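Side-chain contacts in glycosyl hydrolase, BNR repeat (Ralstonia eutropha, PDB 3B7F), which folds as a seven-bladed beta-propeller and is thought, without direct proof, to be a hydrolase that cleaves glycosidic bonds: residues Trp34-Asp39 with Cys377-Leu382; Leu71-Thr76 with Phe118-Gly123; Ala101-Pro106 with Trp150-Gly155; Tyr248-Cys253 with Val293-Met298; Val317-Gly322 with Gln326-Gly331. All coordinates share one frame; numbering follows the deposited sequence.

Contacts 1, 2 and 4 each bring together strands of two adjoining blades of the seven-bladed propeller, contact 3 sets an inter-blade loop against the outer strand of the next blade, and contact 5 lies within one blade. Contact 1 spans nearly the whole chain, and the other four are nested between its segments. Contacts 2 and 3, about 17 Å apart between centres, interleave along the chain and share the sheet 116-152, with W150 of contact 3 packing on L71 and L120. Contacts 4 and 5, about 12 Å apart, meet in the sheet 282-328, where strands 293-297 and 315-318 are neighbours. Such seams, repeated round the ring, join successive blades into one closed disc.

Contact 1 (Trp34-Asp39 with Cys377-Leu382); sequences WFLASD and CIASHL
L36, L382 and W34 carry this buried seam between two blades. A methyl of L382, CD2, lies over one face of the W34 indole and makes a CH-pi contact: it is 3.5 Å from the centroid of the W34 five-membered ring and only 4° off the ring normal. W34 CE2 is 3.7 Å from L382 CD2, the other atoms of the five-membered ring are about as near, and the two side chains run past each other in opposite directions. In L382, chi1 turns CG beside the backbone N, and with CD1 extended (chi2 177°) the other methyl, CD2, is left to meet the indole. Tryptophan suits the place because its broad apolar face can receive a whole methyl group.

Two residues along, L36 does its touching with CD1, which is 4.0 Å from CD1 of I378 and 4.1 Å from CB of A379. Consecutive residues can both turn to the same leucine because I378 and A379 form a classic beta bulge opposite I365, breaking the usual alternation of a strand. A379 is small enough to let L36 come close to the chain there, while the longer I378 reaches L36 with its CD1.

Strand 32-38 runs between strands 24-29 and 45-51 of its own blade. L36 thus also rests on L25 and L47, and on I365 in strand 365-368, the neighbour of strand 376-379 in the adjoining blade.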
# COMPACT_ATOMS: atom_id res chain seq x y z
N TRP A 34 -6.60 6.00 14.28
CA TRP A 34 -7.09 7.37 14.38
C TRP A 34 -7.72 7.66 13.02
O TRP A 34 -7.45 6.97 12.04
CB TRP A 34 -5.99 8.35 14.72
CG TRP A 34 -5.68 8.55 16.16
CD1 TRP A 34 -6.12 9.57 16.95
CD2 TRP A 34 -4.81 7.75 16.98
NE1 TRP A 34 -5.58 9.46 18.20
CE2 TRP A 34 -4.78 8.35 18.25
CE3 TRP A 34 -4.10 6.56 16.78
CZ2 TRP A 34 -4.06 7.81 19.32
CZ3 TRP A 34 -3.36 6.04 17.84
CH2 TRP A 34 -3.34 6.67 19.09
N PHE A 35 -8.61 8.65 13.02
CA PHE A 35 -9.40 9.02 11.87
C PHE A 35 -9.41 10.50 11.75
O PHE A 35 -9.62 11.19 12.75
CB PHE A 35 -10.82 8.50 12.04
CG PHE A 35 -10.89 7.02 12.13
CD1 PHE A 35 -10.98 6.25 10.99
CD2 PHE A 35 -10.80 6.39 13.36
CE1 PHE A 35 -11.01 4.86 11.07
CE2 PHE A 35 -10.84 5.01 13.45
CZ PHE A 35 -10.95 4.25 12.29
N LEU A 36 -9.15 11.00 10.53
CA LEU A 36 -9.14 12.44 10.27
C LEU A 36 -10.26 12.77 9.32
O LEU A 36 -10.42 12.07 8.34
CB LEU A 36 -7.78 12.91 9.74
CG LEU A 36 -6.69 13.18 10.76
CD1 LEU A 36 -5.31 13.04 10.14
CD2 LEU A 36 -6.91 14.58 11.43
N ALA A 37 -11.04 13.80 9.61
CA ALA A 37 -12.16 14.19 8.73
C ALA A 37 -12.06 15.67 8.36
O ALA A 37 -11.86 16.51 9.24
CB ALA A 37 -13.51 13.87 9.41
N SER A 38 -12.19 15.99 7.08
CA SER A 38 -12.12 17.37 6.63
C SER A 38 -13.48 18.01 6.42
O SER A 38 -14.51 17.33 6.40
CB SER A 38 -11.37 17.49 5.31
OG SER A 38 -12.18 17.15 4.18
N ASP A 39 -13.44 19.34 6.29
CA ASP A 39 -14.57 20.14 5.81
C ASP A 39 -14.58 19.94 4.27
O ASP A 39 -13.64 19.36 3.71
CB ASP A 39 -14.46 21.62 6.25
CG ASP A 39 -13.20 22.32 5.75
OD1 ASP A 39 -12.31 21.70 5.13
OD2 ASP A 39 -13.09 23.52 6.03
N CYS A 377 0.85 20.23 8.09
CA CYS A 377 0.73 19.20 9.10
C CYS A 377 -0.66 19.32 9.76
O CYS A 377 -0.94 20.29 10.45
CB CYS A 377 1.84 19.31 10.14
SG CYS A 377 1.78 17.92 11.30
N ILE A 378 -1.51 18.34 9.55
CA ILE A 378 -2.89 18.30 10.10
C ILE A 378 -3.03 17.41 11.35
O ILE A 378 -4.08 17.36 11.95
CB ILE A 378 -3.92 17.92 9.02
CG1 ILE A 378 -3.66 16.52 8.42
CG2 ILE A 378 -3.93 19.02 7.89
CD1 ILE A 378 -4.78 16.01 7.58
N ALA A 379 -1.98 16.67 11.71
CA ALA A 379 -1.92 15.86 12.95
C ALA A 379 -0.46 15.60 13.29
O ALA A 379 0.33 15.37 12.40
CB ALA A 379 -2.64 14.54 12.81
N SER A 380 -0.12 15.68 14.58
CA SER A 380 1.22 15.38 15.08
C SER A 380 1.10 14.61 16.41
O SER A 380 0.02 14.47 17.00
CB SER A 380 2.05 16.66 15.28
OG SER A 380 1.52 17.43 16.33
N HIS A 381 2.22 14.08 16.86
CA HIS A 381 2.31 13.31 18.11
C HIS A 381 1.41 12.05 18.21
O HIS A 381 0.98 11.66 19.30
CB HIS A 381 2.13 14.24 19.31
CG HIS A 381 3.12 15.34 19.36
ND1 HIS A 381 2.80 16.65 19.11
CD2 HIS A 381 4.44 15.34 19.67
CE1 HIS A 381 3.87 17.41 19.26
NE2 HIS A 381 4.88 16.63 19.61
N LEU A 382 1.15 11.42 17.06
CA LEU A 382 0.44 10.15 17.02
C LEU A 382 1.51 9.09 17.17
O LEU A 382 2.71 9.40 17.02
CB LEU A 382 -0.29 9.92 15.72
CG LEU A 382 -1.47 10.84 15.44
CD1 LEU A 382 -2.00 10.51 14.09
CD2 LEU A 382 -2.55 10.70 16.53

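Contact 2 (Leu71-Thr76 with Phe118-Gly123); sequences LMAART and FWLTPG
One methyl group, CD1 of L120, makes every close approach between these two strands, settling between L71 and A73. It is 3.6 Å from CB of L71 and 4.0 Å from CB of A73, and it also presses on the backbone, 3.6 Å from N of A73. The leucine reaches so far in because CG stands anti to the carbonyl carbon (chi1 -69°) and CD1 continues outward from it. Alanine at 73 suits the site, since its short side chain lets the methyl come down onto the main chain.

The strands are nearly antiparallel, at 164°, but they belong to different sheets, their axes 7.4 Å apart at closest, too far for backbone pairing, and they are joined by side chains. A classic beta bulge at F118 and W119, formed against strand 131-136, precedes L120, whose backbone N is hydrogen-bonded to ND1 of H59. Interlocking apolar side chains between adjacent sheets are characteristic of neighbouring blades in a beta-propeller.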
# COMPACT_ATOMS: atom_id res chain seq x y z
N LEU A 71 -12.72 -2.44 6.81
CA LEU A 71 -11.92 -3.51 7.41
C LEU A 71 -10.65 -2.91 7.96
O LEU A 71 -10.16 -1.92 7.44
CB LEU A 71 -11.60 -4.65 6.44
CG LEU A 71 -12.78 -5.54 5.95
CD1 LEU A 71 -12.26 -6.76 5.22
CD2 LEU A 71 -13.72 -6.00 7.08
N MSE A 72 -10.19 -3.49 9.06
CA MSE A 72 -9.01 -3.06 9.79
C MSE A 72 -8.18 -4.29 10.21
O MSE A 72 -8.64 -5.08 11.00
CB MSE A 72 -9.46 -2.30 11.03
CG MSE A 72 -8.33 -1.96 11.99
SE MSE A 72 -8.93 -1.23 13.63
CE MSE A 72 -9.87 0.33 13.04
N ALA A 73 -6.97 -4.43 9.65
CA ALA A 73 -6.03 -5.50 10.01
C ALA A 73 -5.36 -5.10 11.34
O ALA A 73 -4.80 -4.00 11.48
CB ALA A 73 -4.99 -5.70 8.86
N ALA A 74 -5.46 -5.97 12.34
CA ALA A 74 -4.95 -5.66 13.69
C ALA A 74 -4.41 -6.89 14.40
O ALA A 74 -4.76 -8.02 14.04
CB ALA A 74 -6.06 -5.04 14.54
N ARG A 75 -3.56 -6.65 15.40
CA ARG A 75 -2.99 -7.72 16.21
C ARG A 75 -3.31 -7.55 17.69
O ARG A 75 -2.97 -6.53 18.29
CB ARG A 75 -1.50 -7.82 15.98
CG ARG A 75 -0.92 -9.12 16.55
CD ARG A 75 0.08 -9.76 15.63
NE ARG A 75 1.49 -9.44 15.86
CZ ARG A 75 2.18 -8.41 15.35
NH1 ARG A 75 1.62 -7.46 14.59
NH2 ARG A 75 3.48 -8.30 15.64
N THR A 76 -4.00 -8.59 18.21
CA THR A 76 -4.49 -8.81 19.60
C THR A 76 -5.51 -7.77 20.03
O THR A 76 -6.67 -7.89 19.63
CB THR A 76 -3.36 -8.99 20.68
OG1 THR A 76 -2.67 -7.75 20.89
CG2 THR A 76 -2.37 -10.11 20.28
N PHE A 118 -1.21 -8.03 6.95
CA PHE A 118 -0.52 -6.80 6.59
C PHE A 118 -1.30 -5.88 5.65
O PHE A 118 -1.28 -4.66 5.82
CB PHE A 118 0.81 -7.16 5.93
CG PHE A 118 1.64 -5.98 5.58
CD1 PHE A 118 2.32 -5.29 6.56
CD2 PHE A 118 1.74 -5.54 4.27
CE1 PHE A 118 3.08 -4.17 6.25
CE2 PHE A 118 2.50 -4.42 3.96
CZ PHE A 118 3.16 -3.74 4.94
N TRP A 119 -1.99 -6.46 4.68
CA TRP A 119 -2.67 -5.72 3.62
C TRP A 119 -4.05 -6.24 3.34
O TRP A 119 -4.22 -7.43 3.27
CB TRP A 119 -1.85 -5.93 2.35
CG TRP A 119 -2.22 -5.07 1.21
CD1 TRP A 119 -3.29 -5.19 0.37
CD2 TRP A 119 -1.46 -3.97 0.74
NE1 TRP A 119 -3.26 -4.20 -0.58
CE2 TRP A 119 -2.13 -3.44 -0.38
CE3 TRP A 119 -0.27 -3.37 1.16
CZ2 TRP A 119 -1.66 -2.35 -1.09
CZ3 TRP A 119 0.21 -2.30 0.44
CH2 TRP A 119 -0.49 -1.80 -0.67
N LEU A 120 -4.99 -5.35 3.06
CA LEU A 120 -6.39 -5.66 2.76
C LEU A 120 -6.76 -4.99 1.44
O LEU A 120 -6.50 -3.80 1.25
CB LEU A 120 -7.31 -5.14 3.88
CG LEU A 120 -7.26 -5.80 5.26
CD1 LEU A 120 -7.98 -4.89 6.27
CD2 LEU A 120 -7.85 -7.21 5.22
N THR A 121 -7.39 -5.75 0.55
CA THR A 121 -7.83 -5.25 -0.77
C THR A 121 -9.29 -5.63 -0.99
O THR A 121 -9.63 -6.80 -0.86
CB THR A 121 -7.01 -5.87 -1.91
OG1 THR A 121 -5.67 -5.43 -1.78
CG2 THR A 121 -7.50 -5.44 -3.25
N PRO A 122 -10.15 -4.65 -1.33
CA PRO A 122 -11.51 -5.01 -1.61
C PRO A 122 -11.58 -5.55 -3.05
O PRO A 122 -10.85 -5.10 -3.95
CB PRO A 122 -12.28 -3.69 -1.45
CG PRO A 122 -11.28 -2.62 -1.53
CD PRO A 122 -9.94 -3.20 -1.52
N GLY A 123 -12.44 -6.54 -3.25
CA GLY A 123 -12.61 -7.14 -4.55
C GLY A 123 -13.29 -6.30 -5.60
O GLY A 123 -13.56 -5.12 -5.41

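Contact 3 (Ala101-Pro106 with Trp150-Gly155); sequences AFNKAP and WEPVAG. With EDO (1,2-ethanediol), chain Q.
The amide oxygen of N103, OD1, is the polar atom nearest the other segment, 3.5 Å from CG of P152. This is van der Waals contact, for a proline ring carbon offers no partner for a classical hydrogen bond. The place is the rim of a beta-propeller blade, where the loop following strand 94-95 passes the outer strand 151-152 of the next blade.

OD1 of N103 leads toward P152, and the other arm of the amide, ND2, is 3.9 Å from the same CG of P152. The amide swings in toward the ring although the bond from the main chain does not aim at it. Asparagine suits an exposed loop, since its amide can meet water while its OD1 end touches the proline ring. The backbone O of A101 adds a looser contact, 4.3 Å from CG of P152. The rigid proline ends the short strand, and V153 then takes the N-cap position of helix 154-157.

W150, just before, is the tryptophan that closes an Asp-box-like run of the BNR type; it packs on P100, W131 and A133. Beside E151, a 1,2-ethanediol, probably from the crystallisation liquor, is hydrogen-bonded to T144 OG1 and S149 O, and its O2 gives a weak hydrogen bond to OE2 of E151 at 3.4 Å.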
# COMPACT_ATOMS: atom_id res chain seq x y z
N ALA A 101 -5.60 -17.74 8.67
CA ALA A 101 -4.78 -18.74 9.35
C ALA A 101 -4.40 -19.76 8.33
O ALA A 101 -5.25 -20.17 7.55
CB ALA A 101 -5.54 -19.41 10.48
N PHE A 102 -3.12 -20.15 8.30
CA PHE A 102 -2.66 -21.18 7.38
C PHE A 102 -3.27 -22.53 7.78
O PHE A 102 -3.56 -22.78 8.96
CB PHE A 102 -1.13 -21.31 7.39
CG PHE A 102 -0.39 -20.09 6.88
CD1 PHE A 102 -0.31 -19.83 5.52
CD2 PHE A 102 0.29 -19.26 7.76
CE1 PHE A 102 0.40 -18.72 5.04
CE2 PHE A 102 1.01 -18.16 7.28
CZ PHE A 102 1.06 -17.89 5.92
N ASN A 103 -3.46 -23.41 6.80
CA ASN A 103 -3.96 -24.77 7.06
C ASN A 103 -2.94 -25.57 7.91
O ASN A 103 -1.74 -25.26 7.90
CB ASN A 103 -4.26 -25.53 5.75
CG ASN A 103 -5.41 -24.93 4.94
OD1 ASN A 103 -6.31 -24.28 5.48
ND2 ASN A 103 -5.38 -25.15 3.63
N LYS A 104 -3.44 -26.58 8.64
CA LYS A 104 -2.60 -27.45 9.46
C LYS A 104 -1.60 -28.17 8.56
O LYS A 104 -1.98 -28.62 7.48
CB LYS A 104 -3.46 -28.47 10.22
N ALA A 105 -0.33 -28.23 8.97
CA ALA A 105 0.69 -28.93 8.18
C ALA A 105 0.55 -30.45 8.37
O ALA A 105 -0.00 -30.88 9.40
CB ALA A 105 2.09 -28.46 8.58
N PRO A 106 1.03 -31.28 7.40
CA PRO A 106 0.93 -32.75 7.59
C PRO A 106 1.87 -33.30 8.69
O PRO A 106 2.98 -32.80 8.85
CB PRO A 106 1.34 -33.33 6.22
CG PRO A 106 1.49 -32.16 5.29
CD PRO A 106 1.65 -30.92 6.11
N TRP A 150 -12.28 -15.87 6.64
CA TRP A 150 -11.22 -15.90 5.66
C TRP A 150 -10.75 -17.32 5.43
O TRP A 150 -10.70 -18.10 6.39
CB TRP A 150 -10.05 -15.07 6.18
CG TRP A 150 -10.40 -13.60 6.31
CD1 TRP A 150 -11.00 -12.98 7.39
CD2 TRP A 150 -10.20 -12.59 5.33
NE1 TRP A 150 -11.17 -11.66 7.13
CE2 TRP A 150 -10.70 -11.39 5.87
CE3 TRP A 150 -9.66 -12.59 4.03
CZ2 TRP A 150 -10.66 -10.19 5.17
CZ3 TRP A 150 -9.64 -11.42 3.33
CH2 TRP A 150 -10.13 -10.23 3.90
N GLU A 151 -10.43 -17.65 4.18
CA GLU A 151 -9.87 -18.95 3.82
C GLU A 151 -8.60 -18.69 2.98
O GLU A 151 -8.50 -17.65 2.31
CB GLU A 151 -10.87 -19.78 3.01
CG GLU A 151 -11.02 -19.31 1.55
CD GLU A 151 -12.21 -19.88 0.80
OE1 GLU A 151 -12.78 -20.93 1.23
OE2 GLU A 151 -12.56 -19.24 -0.24
N PRO A 152 -7.62 -19.61 3.02
CA PRO A 152 -6.46 -19.45 2.15
C PRO A 152 -6.79 -19.48 0.65
O PRO A 152 -7.73 -20.17 0.26
CB PRO A 152 -5.59 -20.67 2.47
CG PRO A 152 -6.20 -21.37 3.58
CD PRO A 152 -7.53 -20.81 3.87
N VAL A 153 -6.08 -18.70 -0.17
CA VAL A 153 -6.19 -18.83 -1.62
C VAL A 153 -5.14 -19.91 -1.88
O VAL A 153 -3.95 -19.61 -2.02
CB VAL A 153 -5.93 -17.54 -2.42
CG1 VAL A 153 -5.90 -17.82 -3.94
CG2 VAL A 153 -6.98 -16.50 -2.07
N ALA A 154 -5.61 -21.17 -1.87
CA ALA A 154 -4.80 -22.38 -2.04
C ALA A 154 -3.88 -22.37 -3.26
O ALA A 154 -2.75 -22.86 -3.20
CB ALA A 154 -5.72 -23.60 -2.09
N GLY A 155 -4.33 -21.77 -4.36
CA GLY A 155 -3.49 -21.67 -5.56
C GLY A 155 -2.20 -20.89 -5.39
O GLY A 155 -1.28 -21.07 -6.18
C1 EDO Q . -15.00 -17.15 3.60
O1 EDO Q . -15.61 -15.87 3.37
C2 EDO Q . -14.32 -17.70 2.36
O2 EDO Q . -15.18 -17.54 1.22

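Contact 4 (Tyr248-Cys253 with Val293-Met298); sequences YQQNHC and VWVFPM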
# COMPACT_ATOMS: atom_id res chain seq x y z
N TYR A 248 2.59 0.85 -11.71
CA TYR A 248 3.76 1.56 -11.19
C TYR A 248 4.20 0.86 -9.92
O TYR A 248 3.39 0.25 -9.23
CB TYR A 248 3.48 3.02 -10.90
CG TYR A 248 3.27 3.91 -12.13
CD1 TYR A 248 2.01 4.09 -12.67
CD2 TYR A 248 4.33 4.64 -12.68
CE1 TYR A 248 1.80 4.93 -13.76
CE2 TYR A 248 4.13 5.51 -13.75
CZ TYR A 248 2.86 5.64 -14.29
OH TYR A 248 2.62 6.47 -15.37
N GLN A 249 5.51 0.85 -9.66
CA GLN A 249 5.96 0.34 -8.37
C GLN A 249 7.14 1.11 -7.81
O GLN A 249 7.96 1.64 -8.55
CB GLN A 249 6.30 -1.17 -8.41
CG GLN A 249 7.48 -1.58 -9.29
CD GLN A 249 8.09 -2.90 -8.89
OE1 GLN A 249 8.54 -3.05 -7.76
NE2 GLN A 249 8.14 -3.86 -9.82
N GLN A 250 7.17 1.19 -6.47
CA GLN A 250 8.32 1.66 -5.72
C GLN A 250 8.93 0.35 -5.24
O GLN A 250 8.29 -0.43 -4.57
CB GLN A 250 7.94 2.53 -4.52
CG GLN A 250 9.13 2.91 -3.66
CD GLN A 250 10.19 3.79 -4.35
OE1 GLN A 250 10.07 5.01 -4.34
NE2 GLN A 250 11.27 3.16 -4.85
N ASN A 251 10.18 0.10 -5.65
CA ASN A 251 10.91 -1.10 -5.33
C ASN A 251 12.11 -0.70 -4.48
O ASN A 251 12.52 0.48 -4.45
CB ASN A 251 11.35 -1.75 -6.67
CG ASN A 251 11.87 -3.19 -6.55
OD1 ASN A 251 13.04 -3.40 -6.24
ND2 ASN A 251 11.04 -4.18 -6.92
N HIS A 252 12.67 -1.68 -3.79
CA HIS A 252 13.95 -1.47 -3.07
C HIS A 252 15.07 -1.01 -4.05
O HIS A 252 16.02 -0.36 -3.64
CB HIS A 252 14.39 -2.77 -2.37
CG HIS A 252 15.30 -2.55 -1.22
ND1 HIS A 252 14.86 -2.55 0.08
CD2 HIS A 252 16.63 -2.28 -1.17
CE1 HIS A 252 15.87 -2.32 0.88
NE2 HIS A 252 16.96 -2.14 0.15
N CYS A 253 14.91 -1.38 -5.33
CA CYS A 253 15.83 -1.05 -6.42
C CYS A 253 15.22 -0.16 -7.49
O CYS A 253 15.47 -0.35 -8.67
CB CYS A 253 16.40 -2.35 -7.03
SG CYS A 253 17.17 -3.40 -5.76
N VAL A 293 2.05 10.45 -10.70
CA VAL A 293 2.45 9.51 -9.65
C VAL A 293 3.29 10.28 -8.66
O VAL A 293 4.01 11.21 -9.05
CB VAL A 293 3.23 8.30 -10.28
CG1 VAL A 293 4.04 7.55 -9.27
CG2 VAL A 293 2.26 7.35 -11.01
N TRP A 294 3.17 9.91 -7.38
CA TRP A 294 3.91 10.50 -6.26
C TRP A 294 4.71 9.42 -5.54
O TRP A 294 4.19 8.33 -5.37
CB TRP A 294 2.97 11.13 -5.22
CG TRP A 294 2.25 12.32 -5.70
CD1 TRP A 294 2.68 13.58 -5.66
CD2 TRP A 294 0.96 12.35 -6.33
NE1 TRP A 294 1.76 14.42 -6.19
CE2 TRP A 294 0.70 13.69 -6.64
CE3 TRP A 294 0.01 11.37 -6.66
CZ2 TRP A 294 -0.49 14.11 -7.25
CZ3 TRP A 294 -1.18 11.78 -7.26
CH2 TRP A 294 -1.43 13.14 -7.54
N VAL A 295 5.94 9.76 -5.12
CA VAL A 295 6.81 8.90 -4.31
C VAL A 295 7.36 9.72 -3.11
O VAL A 295 7.20 10.92 -3.05
CB VAL A 295 7.98 8.24 -5.14
CG1 VAL A 295 7.40 7.26 -6.19
CG2 VAL A 295 8.95 9.30 -5.80
N PHE A 296 7.94 9.03 -2.12
CA PHE A 296 8.58 9.66 -0.97
C PHE A 296 10.00 9.05 -0.81
O PHE A 296 10.19 8.05 -0.10
CB PHE A 296 7.80 9.50 0.32
CG PHE A 296 8.34 10.38 1.43
CD1 PHE A 296 9.39 9.96 2.26
CD2 PHE A 296 7.83 11.69 1.60
CE1 PHE A 296 9.89 10.81 3.26
CE2 PHE A 296 8.32 12.53 2.59
CZ PHE A 296 9.35 12.10 3.42
N PRO A 297 11.00 9.66 -1.48
CA PRO A 297 12.33 9.11 -1.46
C PRO A 297 13.06 9.07 -0.12
O PRO A 297 12.95 9.99 0.69
CB PRO A 297 13.09 10.01 -2.44
CG PRO A 297 12.02 10.60 -3.31
CD PRO A 297 10.93 10.84 -2.37
N MSE A 298 13.80 7.98 0.05
CA MSE A 298 14.63 7.71 1.22
C MSE A 298 15.97 7.19 0.72
O MSE A 298 16.11 6.87 -0.45
CB MSE A 298 13.91 6.71 2.11
CG MSE A 298 12.67 7.38 2.81
SE MSE A 298 11.89 6.24 4.11
CE MSE A 298 13.27 6.43 5.43
O HOH W 1 8.56 6.28 -2.39
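V293 sets its CG2 methyl squarely over the centre of the Y248 ring, 3.5 Å from the ring centroid and 3° off the normal, so that all six ring carbons are almost equally distant. This is a CH-pi contact, and a branched valine suits it: with CG1 anti to the backbone N (chi1 162°), the other methyl is presented to the ring. The tyrosine OH is hydrogen-bonded to O of P290.

The Q250 and V295 side chains cross at about a right angle, with OE1 of Q250 3.9 Å from CB of V295. A bend at chi2 (64°) folds the glutamine back, where NE2 donates to O of N251 at 3.0 Å and to O of D278. OE1 takes a hydrogen bond from a water that itself accepts from N of F296. With both amide ends satisfied, a buried glutamine can link the strands. Strands 246-251 and 293-297 lie in neighbouring blades: I283 of strand 282-285, in the second, touches Y248, V293 and V295; V238 packs on Y248 from the first.

Contact 5 (Val317-Gly322 with Gln326-Gly331); sequences VTRDAG and QRQDRG. With EDO (1,2-ethanediol), chain H.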
# COMPACT_ATOMS: atom_id res chain seq x y z
N VAL A 317 6.87 14.32 -7.46
CA VAL A 317 5.79 14.06 -8.40
C VAL A 317 6.35 13.93 -9.82
O VAL A 317 7.40 14.49 -10.14
CB VAL A 317 4.73 15.20 -8.39
CG1 VAL A 317 5.31 16.47 -8.99
CG2 VAL A 317 3.44 14.80 -9.12
N THR A 318 5.65 13.13 -10.65
CA THR A 318 5.85 13.09 -12.10
C THR A 318 4.45 13.31 -12.69
O THR A 318 3.50 12.82 -12.15
CB THR A 318 6.50 11.78 -12.65
OG1 THR A 318 6.69 11.93 -14.07
CG2 THR A 318 5.66 10.51 -12.35
N ARG A 319 4.34 14.14 -13.71
CA ARG A 319 3.09 14.35 -14.45
C ARG A 319 3.20 13.89 -15.90
O ARG A 319 2.31 14.14 -16.71
CB ARG A 319 2.70 15.83 -14.35
CG ARG A 319 2.46 16.26 -12.87
CD ARG A 319 1.74 17.60 -12.79
NE ARG A 319 1.09 17.83 -11.48
CZ ARG A 319 1.67 18.42 -10.44
NH1 ARG A 319 2.91 18.89 -10.49
NH2 ARG A 319 0.98 18.55 -9.32
N ASP A 320 4.29 13.18 -16.22
CA ASP A 320 4.60 12.71 -17.57
C ASP A 320 5.07 11.26 -17.56
O ASP A 320 5.94 10.89 -18.32
CB ASP A 320 5.63 13.66 -18.25
CG ASP A 320 6.92 13.83 -17.45
OD1 ASP A 320 7.25 13.02 -16.54
OD2 ASP A 320 7.64 14.80 -17.73
N ALA A 321 4.45 10.44 -16.70
CA ALA A 321 4.70 9.00 -16.60
C ALA A 321 6.13 8.59 -16.28
O ALA A 321 6.55 7.48 -16.62
CB ALA A 321 4.20 8.27 -17.86
N GLY A 322 6.86 9.47 -15.59
CA GLY A 322 8.23 9.20 -15.14
C GLY A 322 9.37 9.76 -15.97
O GLY A 322 10.53 9.56 -15.61
N GLN A 326 9.57 16.27 -10.25
CA GLN A 326 9.68 17.56 -9.56
C GLN A 326 9.58 17.36 -8.06
O GLN A 326 8.78 16.54 -7.58
CB GLN A 326 8.62 18.57 -10.02
CG GLN A 326 8.83 19.07 -11.48
CD GLN A 326 8.51 18.03 -12.52
OE1 GLN A 326 7.47 17.32 -12.42
NE2 GLN A 326 9.41 17.88 -13.51
N ARG A 327 10.39 18.14 -7.33
CA ARG A 327 10.44 18.08 -5.88
C ARG A 327 9.28 18.87 -5.34
O ARG A 327 9.03 19.98 -5.80
CB ARG A 327 11.74 18.72 -5.38
CG ARG A 327 11.99 18.60 -3.86
CD ARG A 327 13.32 19.27 -3.57
NE ARG A 327 13.66 19.21 -2.16
CZ ARG A 327 14.13 18.14 -1.53
NH1 ARG A 327 14.37 16.99 -2.16
NH2 ARG A 327 14.38 18.23 -0.26
N GLN A 328 8.60 18.30 -4.35
CA GLN A 328 7.51 18.94 -3.68
C GLN A 328 7.79 18.94 -2.19
O GLN A 328 7.61 17.93 -1.53
CB GLN A 328 6.24 18.19 -3.96
CG GLN A 328 5.79 18.21 -5.39
CD GLN A 328 4.42 17.56 -5.57
OE1 GLN A 328 4.12 16.53 -4.97
NE2 GLN A 328 3.55 18.21 -6.38
N ASP A 329 8.19 20.09 -1.67
CA ASP A 329 8.54 20.28 -0.25
C ASP A 329 8.03 21.58 0.39
O ASP A 329 8.50 21.89 1.48
CB ASP A 329 10.07 20.19 -0.06
CG ASP A 329 10.83 21.27 -0.81
OD1 ASP A 329 10.20 22.20 -1.33
OD2 ASP A 329 12.06 21.17 -0.94
N ARG A 330 7.10 22.31 -0.23
CA ARG A 330 6.61 23.56 0.39
C ARG A 330 5.73 23.22 1.58
O ARG A 330 4.77 22.44 1.44
CB ARG A 330 5.78 24.39 -0.55
CG ARG A 330 6.51 24.93 -1.69
CD ARG A 330 5.60 25.82 -2.49
NE ARG A 330 6.19 26.07 -3.79
CZ ARG A 330 6.99 27.08 -4.11
NH1 ARG A 330 7.32 28.05 -3.25
NH2 ARG A 330 7.44 27.13 -5.36
N GLY A 331 6.06 23.83 2.72
CA GLY A 331 5.40 23.56 3.98
C GLY A 331 6.12 22.52 4.86
O GLY A 331 5.84 22.46 6.05
C1 EDO H . -3.32 16.79 -13.80
O1 EDO H . -3.70 15.44 -14.16
C2 EDO H . -2.26 16.84 -12.69
O2 EDO H . -1.04 16.12 -12.96
O HOH W 2 6.78 15.57 -14.49
O HOH W 3 5.47 18.65 -11.79
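V317 and Q326 form an antiparallel hydrogen-bonded pair, with V317 N to Q326 O at 2.9 Å and Q326 N to V317 O at 2.8 Å. They belong to the outer hairpin of a propeller blade; the run T318 to W325, which includes the turn, has the sequence pattern of the Asp box of BNR repeats. T318 OG1 fastens the turn: it is hydrogen-bonded to S324 O and accepts from N of G322 at 2.9 Å and, weakly, from N of D320, while D320 OD2 is hydrogen-bonded to OG of S324. At G322 the backbone angles would push a CB against O of A321, so glycine suits the place.

On the face of the sheet that carries V317 and Q326, CG1 of V317 lies 3.6 Å from NE2 of Q328. V317 packs against the amide of Q328, whose NE2 is hydrogen-bonded beyond the hairpin to E371 O and E373 OE2. Q326, bent at chi2 (72°), brings OE1 back to a water that donates to it and accepts from N of R319.

The R319 guanidinium has CG2 of V317 over one face, and its NE gives a weak hydrogen bond to O2 of a 1,2-ethanediol at 3.1 Å.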